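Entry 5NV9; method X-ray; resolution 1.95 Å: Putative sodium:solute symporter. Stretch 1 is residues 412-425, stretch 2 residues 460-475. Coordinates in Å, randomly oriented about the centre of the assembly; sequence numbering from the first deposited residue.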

# COMPACT_ATOMS: atom_id res chain seq x y z
N GLY A 412 12.66 -2.22 4.90
CA GLY A 412 11.55 -3.16 4.79
C GLY A 412 11.50 -4.19 5.89
O GLY A 412 10.43 -4.55 6.36
N LEU A 413 12.67 -4.66 6.30
CA LEU A 413 12.72 -5.60 7.38
C LEU A 413 12.18 -5.03 8.72
O LEU A 413 11.80 -5.82 9.61
CB LEU A 413 14.15 -6.04 7.59
CG LEU A 413 14.85 -6.78 6.45
CD1 LEU A 413 16.33 -6.97 6.79
CD2 LEU A 413 14.15 -8.10 6.23
N MSE A 414 12.15 -3.71 8.87
CA MSE A 414 11.65 -3.06 10.11
C MSE A 414 10.14 -3.08 10.27
O MSE A 414 9.64 -2.87 11.39
CB MSE A 414 12.13 -1.63 10.36
CG MSE A 414 13.63 -1.45 10.14
SE MSE A 414 14.60 -2.36 11.57
CE MSE A 414 15.36 -3.88 10.53
N GLY A 415 9.40 -3.45 9.21
CA GLY A 415 7.96 -3.63 9.30
C GLY A 415 7.49 -4.68 10.28
O GLY A 415 6.47 -4.49 10.98
N GLY A 416 8.21 -5.78 10.34
CA GLY A 416 7.95 -6.82 11.31
C GLY A 416 8.02 -6.29 12.74
O GLY A 416 7.04 -6.37 13.50
N PRO A 417 9.18 -5.74 13.14
CA PRO A 417 9.30 -5.22 14.53
C PRO A 417 8.26 -4.12 14.82
O PRO A 417 7.71 -4.08 15.91
CB PRO A 417 10.75 -4.70 14.58
CG PRO A 417 11.48 -5.41 13.49
CD PRO A 417 10.45 -5.67 12.41
N MSE A 418 7.96 -3.24 13.86
CA MSE A 418 6.97 -2.19 14.12
C MSE A 418 5.62 -2.81 14.47
O MSE A 418 4.91 -2.38 15.42
CB MSE A 418 7.01 -1.30 12.88
CG MSE A 418 5.96 -0.21 12.82
SE MSE A 418 6.02 0.65 11.02
CE MSE A 418 7.81 -0.03 10.57
N THR A 419 5.26 -3.85 13.74
CA THR A 419 3.97 -4.49 13.89
C THR A 419 3.90 -5.31 15.18
O THR A 419 2.84 -5.38 15.85
CB THR A 419 3.70 -5.45 12.71
OG1 THR A 419 3.67 -4.74 11.47
CG2 THR A 419 2.43 -6.21 12.92
N GLY A 420 5.02 -5.95 15.54
CA GLY A 420 5.07 -6.68 16.82
C GLY A 420 4.82 -5.78 18.04
O GLY A 420 4.22 -6.20 19.04
N LEU A 421 5.38 -4.57 17.99
CA LEU A 421 5.19 -3.61 19.03
C LEU A 421 3.73 -3.34 19.30
O LEU A 421 3.38 -3.24 20.46
CB LEU A 421 5.92 -2.31 18.75
CG LEU A 421 7.45 -2.32 18.89
CD1 LEU A 421 8.10 -1.09 18.23
CD2 LEU A 421 7.87 -2.36 20.35
N PHE A 422 2.91 -3.18 18.25
CA PHE A 422 1.48 -3.01 18.40
C PHE A 422 0.80 -4.24 18.97
O PHE A 422 -0.10 -4.11 19.81
CB PHE A 422 0.75 -2.52 17.06
CG PHE A 422 1.03 -1.07 16.71
CD1 PHE A 422 2.14 -0.72 16.01
CD2 PHE A 422 0.19 -0.06 17.12
CE1 PHE A 422 2.42 0.61 15.70
CE2 PHE A 422 0.43 1.26 16.81
CZ PHE A 422 1.56 1.59 16.11
N MSE A 423 1.16 -5.41 18.49
CA MSE A 423 0.56 -6.67 18.99
C MSE A 423 0.86 -6.85 20.45
O MSE A 423 -0.01 -7.18 21.26
CB MSE A 423 1.11 -7.88 18.24
CG MSE A 423 0.74 -7.87 16.77
SE MSE A 423 1.38 -9.48 15.82
CE MSE A 423 0.29 -10.67 16.91
N LEU A 424 2.09 -6.55 20.80
CA LEU A 424 2.57 -6.66 22.21
C LEU A 424 1.84 -5.69 23.14
O LEU A 424 1.30 -6.07 24.16
CB LEU A 424 4.08 -6.39 22.25
CG LEU A 424 4.73 -6.48 23.64
CD1 LEU A 424 4.78 -7.91 24.05
CD2 LEU A 424 6.11 -5.86 23.66
N GLY A 425 1.76 -4.41 22.73
CA GLY A 425 1.04 -3.43 23.53
C GLY A 425 -0.43 -3.76 23.68
O GLY A 425 -1.02 -3.59 24.75
N PHE A 460 8.75 -15.07 5.48
CA PHE A 460 9.08 -15.28 6.87
C PHE A 460 9.60 -14.04 7.60
O PHE A 460 9.64 -14.06 8.82
CB PHE A 460 10.07 -16.40 6.97
CG PHE A 460 9.44 -17.76 6.78
CD1 PHE A 460 8.45 -18.18 7.60
CD2 PHE A 460 9.83 -18.60 5.73
CE1 PHE A 460 7.82 -19.43 7.42
CE2 PHE A 460 9.25 -19.83 5.57
CZ PHE A 460 8.23 -20.26 6.41
N TYR A 461 10.08 -13.03 6.87
CA TYR A 461 10.69 -11.88 7.47
C TYR A 461 9.73 -11.15 8.41
O TYR A 461 10.14 -10.79 9.52
CB TYR A 461 11.25 -10.88 6.46
CG TYR A 461 12.26 -11.40 5.45
CD1 TYR A 461 12.96 -12.56 5.65
CD2 TYR A 461 12.53 -10.70 4.31
CE1 TYR A 461 13.88 -13.03 4.73
CE2 TYR A 461 13.42 -11.17 3.36
CZ TYR A 461 14.09 -12.33 3.60
OH TYR A 461 14.96 -12.80 2.71
N GLY A 462 8.48 -10.98 7.99
CA GLY A 462 7.47 -10.26 8.79
C GLY A 462 7.08 -11.01 10.05
O GLY A 462 6.97 -10.41 11.11
N VAL A 463 6.87 -12.32 9.92
CA VAL A 463 6.43 -13.20 11.00
C VAL A 463 7.52 -13.22 12.12
O VAL A 463 7.25 -13.07 13.31
CB VAL A 463 6.24 -14.67 10.49
CG1 VAL A 463 5.55 -15.51 11.56
CG2 VAL A 463 5.42 -14.71 9.20
N ILE A 464 8.78 -13.36 11.67
CA ILE A 464 9.95 -13.44 12.55
C ILE A 464 10.07 -12.12 13.29
O ILE A 464 10.25 -12.10 14.50
CB ILE A 464 11.25 -13.75 11.74
CG1 ILE A 464 11.33 -15.29 11.47
CG2 ILE A 464 12.51 -13.29 12.47
CD1 ILE A 464 12.28 -15.72 10.38
N GLY A 465 10.02 -11.03 12.54
CA GLY A 465 10.12 -9.72 13.12
C GLY A 465 9.02 -9.48 14.15
O GLY A 465 9.30 -9.07 15.27
N SER A 466 7.79 -9.76 13.77
CA SER A 466 6.65 -9.57 14.66
C SER A 466 6.74 -10.44 15.89
O SER A 466 6.64 -9.94 17.00
CB SER A 466 5.33 -9.85 13.93
OG SER A 466 5.01 -8.72 13.12
N MSE A 467 6.88 -11.74 15.68
CA MSE A 467 6.81 -12.70 16.81
C MSE A 467 8.01 -12.57 17.76
O MSE A 467 7.91 -12.92 18.93
CB MSE A 467 6.61 -14.11 16.31
CG MSE A 467 5.23 -14.31 15.68
SE MSE A 467 3.76 -13.72 16.89
CE MSE A 467 4.29 -14.79 18.45
N SER A 468 9.14 -12.05 17.27
CA SER A 468 10.31 -11.80 18.10
C SER A 468 10.02 -10.68 19.15
O SER A 468 10.43 -10.76 20.31
CB SER A 468 11.50 -11.34 17.25
OG SER A 468 12.16 -12.38 16.55
N VAL A 469 9.35 -9.61 18.72
CA VAL A 469 8.95 -8.56 19.62
C VAL A 469 7.96 -9.13 20.67
O VAL A 469 8.12 -8.90 21.89
CB VAL A 469 8.37 -7.32 18.86
CG1 VAL A 469 7.93 -6.26 19.86
CG2 VAL A 469 9.42 -6.67 17.98
N VAL A 470 6.97 -9.88 20.20
CA VAL A 470 5.94 -10.42 21.08
C VAL A 470 6.56 -11.35 22.13
O VAL A 470 6.32 -11.21 23.35
CB VAL A 470 4.79 -11.11 20.31
CG1 VAL A 470 3.83 -11.86 21.24
CG2 VAL A 470 3.96 -10.11 19.53
N ILE A 471 7.37 -12.29 21.68
CA ILE A 471 7.94 -13.25 22.59
C ILE A 471 8.98 -12.60 23.54
O ILE A 471 8.85 -12.72 24.75
CB ILE A 471 8.49 -14.48 21.82
CG1 ILE A 471 7.35 -15.22 21.11
CG2 ILE A 471 9.21 -15.42 22.75
CD1 ILE A 471 7.87 -16.13 20.00
N ALA A 472 9.97 -11.88 23.02
CA ALA A 472 10.95 -11.30 23.90
C ALA A 472 10.27 -10.29 24.80
O ALA A 472 10.61 -10.18 25.98
CB ALA A 472 12.10 -10.67 23.11
N GLY A 473 9.27 -9.57 24.31
CA GLY A 473 8.67 -8.52 25.15
C GLY A 473 7.70 -9.09 26.17
O GLY A 473 7.35 -8.42 27.13
N THR A 474 7.27 -10.31 25.95
CA THR A 474 6.48 -11.00 26.95
C THR A 474 7.36 -11.65 28.07
O THR A 474 7.22 -11.40 29.30
CB THR A 474 5.58 -12.02 26.24
OG1 THR A 474 4.71 -11.30 25.33
CG2 THR A 474 4.74 -12.74 27.26
N ILE A 475 8.32 -12.45 27.67
CA ILE A 475 9.12 -13.14 28.68
C ILE A 475 10.01 -12.22 29.54
O ILE A 475 10.26 -12.56 30.67
CB ILE A 475 9.93 -14.34 28.08
CG1 ILE A 475 10.92 -13.89 27.03
CG2 ILE A 475 9.00 -15.39 27.51
CD1 ILE A 475 11.44 -15.02 26.13
O HOH W 1 10.18 -7.78 9.22

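Two helices of one chain pack here, with their N-to-C directions 39° apart and their axes 6.6 Å apart at closest approach. Such a short separation depends on small residues. The contact buries 610 Å², counting both sides.

Gly-412 to Gly-415 form a type I beta turn, with Gly-415 N hydrogen-bonded to Gly-412 O at 3.2 Å. Leu-413 sets off sideways, but the end of its side chain comes nearer to the second helix. Its CD2 lies 3.6 Å from CD2 of Tyr-461, an apolar contact that meets the ring obliquely. A water also joins the two residues. It donates to Leu-413 O at 2.6 Å and, weakly, to Tyr-461 O at 3.0 Å. The same water accepts a weak bond from Gly-416 N at 3.0 Å. Met-414, a selenomethionine, points away and takes no part.

Gly-416 marks one of the tightest points. Its CA is 4.0 Å from the CA of Gly-465, and its CA is 3.7 Å from Gly-462 O. A CB on Gly-416 would clash with Gly-465 CA, at 2.9 Å. A CB on Gly-465 would likewise fall 2.9 Å from Gly-416 CA. The absence of both side chains therefore lets backbone meet backbone. The carbonyl of Gly-416 faces Ser-466: Ser-466 OG lies 3.1 Å from Gly-416 O, within hydrogen-bonding distance, although the serine proton has another acceptor within reach. Ser-466 CA also approaches Gly-416 O at 3.4 Å in a CA-H...O contact.

Pro-417 points away overall, yet its CB still touches Val-469 CG2 at 4.1 Å. Met-418, another selenomethionine, makes no contact. Thr-419 lies sideways, with its CB 3.5 Å from Ser-466 OG. Its own hydroxyl turns back along its helix, and Thr-419 OG1 donates to Gly-415 O at 2.9 Å.

Gly-420 is the second close point. Its CA is 3.9 Å from the CA of Ser-466 and 3.6 Å from Ser-466 O. A CB here would clash with Ser-466 O at 2.6 Å and with Val-469 CB at 2.7 Å. The bare backbone leaves room for the carbonyl of Ser-466 and the side chain of Val-469. Ser-466 sits among Gly-416, Thr-419, Gly-420 and Met-423. Val-469 sits among Pro-417, Gly-420, Leu-421 and Leu-424.

Leu-421 points away, but its CD2 reaches Val-469 CG1 at 3.9 Å. Phe-422 is not involved. Met-423, also a selenomethionine, points toward the second helix and packs its CB 3.8 Å from Val-470 CG2.

Leu-424 has the largest covered area of any residue here, 80 Å². Its side chain fits among Val-469, Val-470, Gly-473 and Thr-474. Leu-424 CD1 is 3.6 Å from Thr-474 OG1, which itself donates to Val-470 O at 2.6 Å. A CB on Gly-473 would come within 2.5 Å of Leu-424 CD2, so this glycine makes space for the leucine. Gly-425 lies beyond the contact.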